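Local structure of sialidase B (Streptococcus pneumoniae serotype 4, 4XJW) at residues A[619-624]-A[647-652]; A[48-53]-A[170-175]. The protein cleaves terminal sialic acid residues from oligosaccharides, glycoproteins and glycolipids, and is classed as an intramolecular trans-sialidase. The protein carries 1 engineered substitution. One frame throughout, in Å; residues are numbered along the deposited sequence.

In the fold
Along the chain, contact 2 (48-53 with 170-175) closes before contact 1 (619-624 with 647-652) opens, so the two follow one another in series, in separate domains. Contact 2 lies in the N-terminal lectin-like domain of the concanavalin clan, where strands 46-53 and 166-173 belong to two antiparallel sheets packed face to face. Contact 1 belongs to the sialidase beta-propeller: strands 616-620 and 647-652 flank strand 626-631 in one antiparallel sheet. The centres of contact 1 and contact 2 are 37 Å apart and their nearest atoms about 16 Å, without touching. One contact thus belongs to the catalytic propeller and reaches an inhibitor pocket, the other to the core of the appended domain.

Contact 1: A[619-624]-A[647-652]; sequences TELPNH and VQYIDL. With OPX ((1s,3R,4S)-1-[(cyclohexylamino)methyl]-3,4-dihydroxycyclopentanesulfonic acid), chain B.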
# COMPACT_ATOMS: atom_id res chain seq x y z
N THR A 619 3.69 14.97 2.39
CA THR A 619 4.05 15.88 3.47
C THR A 619 5.13 16.84 3.02
O THR A 619 5.97 16.49 2.18
CB THR A 619 4.42 15.13 4.77
OG1 THR A 619 4.27 16.01 5.88
CG2 THR A 619 5.87 14.57 4.74
N GLU A 620 5.10 18.05 3.57
CA GLU A 620 6.19 18.99 3.36
C GLU A 620 7.32 18.59 4.28
O GLU A 620 7.16 18.51 5.50
CB GLU A 620 5.73 20.42 3.66
CG GLU A 620 6.83 21.45 3.41
CD GLU A 620 6.36 22.87 3.63
OE1 GLU A 620 5.18 23.08 3.95
OE2 GLU A 620 7.21 23.79 3.50
N LEU A 621 8.47 18.31 3.66
CA LEU A 621 9.68 18.00 4.40
C LEU A 621 10.20 19.30 5.02
O LEU A 621 9.86 20.40 4.55
CB LEU A 621 10.71 17.35 3.48
CG LEU A 621 10.11 16.15 2.72
CD1 LEU A 621 11.01 15.68 1.61
CD2 LEU A 621 9.79 15.01 3.68
N PRO A 622 11.00 19.18 6.09
CA PRO A 622 11.48 20.40 6.75
C PRO A 622 12.29 21.32 5.83
O PRO A 622 12.38 22.51 6.12
CB PRO A 622 12.37 19.86 7.87
CG PRO A 622 11.82 18.51 8.17
CD PRO A 622 11.38 17.97 6.83
N ASN A 623 12.86 20.78 4.76
CA ASN A 623 13.60 21.60 3.81
C ASN A 623 12.73 22.21 2.71
O ASN A 623 13.24 22.75 1.73
CB ASN A 623 14.74 20.80 3.19
CG ASN A 623 14.25 19.60 2.40
OD1 ASN A 623 13.04 19.41 2.25
ND2 ASN A 623 15.18 18.80 1.88
N HIS A 624 11.41 22.07 2.87
CA HIS A 624 10.39 22.60 1.96
C HIS A 624 10.25 21.83 0.65
O HIS A 624 9.52 22.27 -0.24
CB HIS A 624 10.58 24.10 1.70
CG HIS A 624 10.66 24.91 2.96
ND1 HIS A 624 9.66 24.90 3.91
CD2 HIS A 624 11.62 25.73 3.43
CE1 HIS A 624 10.00 25.68 4.92
NE2 HIS A 624 11.18 26.21 4.65
N VAL A 647 4.56 0.15 -3.01
CA VAL A 647 4.45 1.38 -2.21
C VAL A 647 5.85 2.00 -2.21
O VAL A 647 6.81 1.41 -1.71
CB VAL A 647 3.98 1.12 -0.77
CG1 VAL A 647 3.96 2.42 0.04
CG2 VAL A 647 2.58 0.49 -0.77
N GLN A 648 5.95 3.16 -2.84
CA GLN A 648 7.23 3.80 -3.13
C GLN A 648 7.24 5.27 -2.73
O GLN A 648 6.19 5.91 -2.66
CB GLN A 648 7.52 3.67 -4.63
CG GLN A 648 7.63 2.22 -5.09
CD GLN A 648 7.89 2.06 -6.56
OE1 GLN A 648 7.94 3.03 -7.32
NE2 GLN A 648 8.06 0.80 -6.99
N TYR A 649 8.44 5.78 -2.46
CA TYR A 649 8.63 7.14 -1.95
C TYR A 649 9.44 7.97 -2.95
O TYR A 649 10.50 7.54 -3.44
CB TYR A 649 9.39 7.09 -0.61
CG TYR A 649 9.74 8.47 -0.06
CD1 TYR A 649 8.79 9.23 0.60
CD2 TYR A 649 11.02 9.01 -0.22
CE1 TYR A 649 9.09 10.49 1.10
CE2 TYR A 649 11.34 10.28 0.28
CZ TYR A 649 10.36 11.01 0.94
OH TYR A 649 10.63 12.27 1.44
N ILE A 650 8.94 9.18 -3.24
CA ILE A 650 9.69 10.12 -4.08
C ILE A 650 9.81 11.48 -3.38
O ILE A 650 9.01 11.81 -2.50
CB ILE A 650 9.05 10.31 -5.47
CG1 ILE A 650 7.62 10.82 -5.34
CG2 ILE A 650 9.09 9.00 -6.27
CD1 ILE A 650 6.99 11.24 -6.66
N ASP A 651 10.80 12.26 -3.82
CA ASP A 651 11.03 13.61 -3.32
C ASP A 651 10.83 14.59 -4.47
O ASP A 651 11.42 14.43 -5.54
CB ASP A 651 12.47 13.71 -2.79
CG ASP A 651 12.82 15.09 -2.27
OD1 ASP A 651 13.12 15.99 -3.09
OD2 ASP A 651 12.82 15.28 -1.03
N LEU A 652 9.98 15.60 -4.26
CA LEU A 652 9.73 16.61 -5.28
C LEU A 652 9.99 18.01 -4.74
O LEU A 652 9.88 18.26 -3.54
CB LEU A 652 8.30 16.51 -5.80
CG LEU A 652 7.95 15.22 -6.55
CD1 LEU A 652 6.44 15.10 -6.74
CD2 LEU A 652 8.68 15.18 -7.87
CAF OPX B . 7.94 22.83 7.18
CAG OPX B . 7.53 23.55 8.44
CAH OPX B . 7.67 21.37 7.30
CAI OPX B . 6.08 23.29 8.74
CAJ OPX B . 6.23 21.08 7.62
CAK OPX B . 4.04 20.31 9.55
CAL OPX B . 1.89 19.79 8.26
CAM OPX B . 2.46 18.41 10.13
CAO OPX B . 1.20 18.48 8.16
CAP OPX B . 2.05 17.56 8.94
CAQ OPX B . 5.79 21.83 8.86
CAR OPX B . 2.55 19.83 9.60
NAN OPX B . 4.35 21.67 9.09
OAA OPX B . 1.76 22.32 10.12
OAB OPX B . 0.20 20.52 10.64
OAC OPX B . 1.05 18.07 6.85
OAD OPX B . 3.17 17.17 8.26
OAE OPX B . 2.14 20.85 12.02
SAS OPX B . 1.61 20.94 10.65
O HOH W 1 14.60 16.24 0.68
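Leu621 reaches across from the turn after strand 616-620 and sets its two methyls against the hydroxyl end of Tyr649, the two side chains arriving from opposite directions. CD1 of Leu621 lies 3.4 Å from OH of Tyr649, and CD2 of Leu621 is 3.6 Å from the same oxygen. With its CG anti to the backbone N (chi1 175°), Tyr649 extends its ring toward the leucine, and Trp251 meets that ring edge-to-face.

Asp651 OD2 also lies against the leucine, 3.2 Å from Leu621 CD1, a tight van der Waals contact. That oxygen takes a hydrogen bond from a water at 2.6 Å, which in turn accepts one from Asn623 ND2, while OD1 of Asp651 is bonded to His625. The type I turn from Leu621 to His624 is closed by His624 N to Leu621 O. The His624 side chain folds back on the strand end, ND1 donating to Glu620 OE2 (2.7 Å, 166°) nearly in the imidazole plane, and Ser561 also bonds OE2.

On the inhibitor side, OPX CAH sits 3.4 Å from Glu620 O, and OPX OAD gives a weak bond to Thr619 OG1. The turn meets strand 647-652, two strands away in the same sheet, through leucine methyls and one water bridge, while its other flank lines the inhibitor pocket.

Contact 2: A[48-53]-A[170-175]; sequences ALFGLS and ISLFNK
Phe50 and Ile170 meet in the core of the N-terminal domain, where CD1 of the phenylalanine ring lies 3.8 Å from CD1 of the isoleucine. The two side chains cross at about a right angle, and the methyl approaches the ring obliquely. Farther round the same ring, Phe50 CZ has Leu172 CD2 at 4.4 Å, a looser contact, again oblique. Ile170 and Leu172, two residues apart on strand 166-173, thus offer one methyl each to a single aromatic ring.

The isoleucine has a fully extended arm, chi1 180° and chi2 176°, which puts CD1 at its tip. Phe50 points at the opposite strand, and CG anti to the backbone N (chi1 171°) sets the ring beside its carbonyl carbon, within reach of Ile170.

Beyond this first shell, Leu150 of strand 147-150 touches both Phe50 and Ile170. Met36 and Val34 of strand 32-39 lie against Ile170 and Leu172 respectively, and Ile4 and Leu27 also touch Leu172. On the backbone, Leu49 and Phe50 both face Ile66 in a classic beta bulge; the chain turns a corner at Leu49, and Phe50 follows it directly.

Strands 46-53 and 166-173 belong to different antiparallel sheets, with Phe50 and Ile170 CA atoms 9.5 Å apart, as in the face-to-face packing of a lectin-like sandwich. Carbon meets carbon throughout, so the contact between these two segments is purely apolar, resting on van der Waals packing, all three touching residues being buried.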
# COMPACT_ATOMS: atom_id res chain seq x y z
N ALA A 48 7.65 -5.67 -27.54
CA ALA A 48 8.83 -6.44 -27.16
C ALA A 48 10.05 -5.55 -27.10
O ALA A 48 10.30 -4.75 -28.01
CB ALA A 48 9.06 -7.60 -28.14
N LEU A 49 10.83 -5.67 -26.02
CA LEU A 49 12.07 -4.93 -25.90
C LEU A 49 13.22 -5.74 -26.51
O LEU A 49 14.12 -5.18 -27.15
CB LEU A 49 12.35 -4.61 -24.43
CG LEU A 49 11.29 -3.72 -23.78
CD1 LEU A 49 11.55 -3.53 -22.30
CD2 LEU A 49 11.19 -2.38 -24.50
N PHE A 50 13.17 -7.05 -26.33
CA PHE A 50 14.23 -7.95 -26.76
C PHE A 50 13.60 -9.25 -27.19
O PHE A 50 12.68 -9.75 -26.53
CB PHE A 50 15.21 -8.20 -25.60
CG PHE A 50 16.23 -9.28 -25.86
CD1 PHE A 50 17.41 -8.99 -26.54
CD2 PHE A 50 16.02 -10.57 -25.42
CE1 PHE A 50 18.35 -9.98 -26.78
CE2 PHE A 50 16.96 -11.57 -25.65
CZ PHE A 50 18.12 -11.27 -26.33
N GLY A 51 14.07 -9.79 -28.32
CA GLY A 51 13.59 -11.05 -28.83
C GLY A 51 14.71 -11.95 -29.33
O GLY A 51 15.70 -11.48 -29.91
N LEU A 52 14.56 -13.24 -29.08
CA LEU A 52 15.41 -14.27 -29.66
C LEU A 52 14.47 -15.26 -30.33
O LEU A 52 13.68 -15.91 -29.64
CB LEU A 52 16.20 -15.01 -28.59
CG LEU A 52 17.37 -14.31 -27.92
CD1 LEU A 52 17.84 -15.13 -26.73
CD2 LEU A 52 18.50 -14.11 -28.91
N SER A 53 14.54 -15.40 -31.64
CA SER A 53 13.54 -16.24 -32.29
C SER A 53 14.06 -17.13 -33.40
O SER A 53 15.06 -16.83 -34.03
CB SER A 53 12.43 -15.37 -32.87
OG SER A 53 12.93 -14.60 -33.95
N ILE A 170 22.41 -2.55 -23.12
CA ILE A 170 21.97 -3.94 -22.99
C ILE A 170 23.17 -4.89 -22.96
O ILE A 170 24.08 -4.79 -23.79
CB ILE A 170 20.98 -4.35 -24.10
CG1 ILE A 170 20.56 -5.81 -23.91
CG2 ILE A 170 21.55 -4.11 -25.49
CD1 ILE A 170 19.51 -6.27 -24.88
N SER A 171 23.18 -5.79 -21.98
CA SER A 171 24.27 -6.75 -21.80
C SER A 171 23.71 -8.16 -21.67
O SER A 171 22.64 -8.35 -21.08
CB SER A 171 25.09 -6.40 -20.56
OG SER A 171 25.54 -5.06 -20.59
N LEU A 172 24.43 -9.14 -22.20
CA LEU A 172 24.02 -10.55 -22.11
C LEU A 172 25.18 -11.32 -21.49
O LEU A 172 26.34 -11.12 -21.86
CB LEU A 172 23.71 -11.09 -23.50
CG LEU A 172 22.97 -12.40 -23.83
CD1 LEU A 172 23.47 -13.61 -23.05
CD2 LEU A 172 21.46 -12.23 -23.69
N PHE A 173 24.88 -12.20 -20.54
CA PHE A 173 25.88 -13.04 -19.90
C PHE A 173 25.51 -14.52 -20.03
O PHE A 173 24.35 -14.88 -19.90
CB PHE A 173 26.00 -12.70 -18.41
CG PHE A 173 26.19 -11.24 -18.14
CD1 PHE A 173 25.11 -10.37 -18.11
CD2 PHE A 173 27.47 -10.73 -17.92
CE1 PHE A 173 25.29 -9.02 -17.85
CE2 PHE A 173 27.65 -9.38 -17.67
CZ PHE A 173 26.56 -8.52 -17.64
N ASN A 174 26.51 -15.37 -20.30
CA ASN A 174 26.28 -16.81 -20.32
C ASN A 174 26.39 -17.43 -18.92
O ASN A 174 27.12 -18.40 -18.70
CB ASN A 174 27.23 -17.50 -21.31
CG ASN A 174 26.83 -17.28 -22.76
OD1 ASN A 174 25.64 -17.25 -23.10
ND2 ASN A 174 27.83 -17.14 -23.63
N LYS A 175 25.64 -16.86 -17.99
CA LYS A 175 25.58 -17.34 -16.63
C LYS A 175 24.29 -16.83 -16.02
O LYS A 175 23.77 -15.79 -16.43
CB LYS A 175 26.78 -16.79 -15.86
CG LYS A 175 26.90 -17.26 -14.41
CD LYS A 175 28.09 -16.58 -13.74
CE LYS A 175 28.06 -16.79 -12.23
NZ LYS A 175 29.10 -15.97 -11.54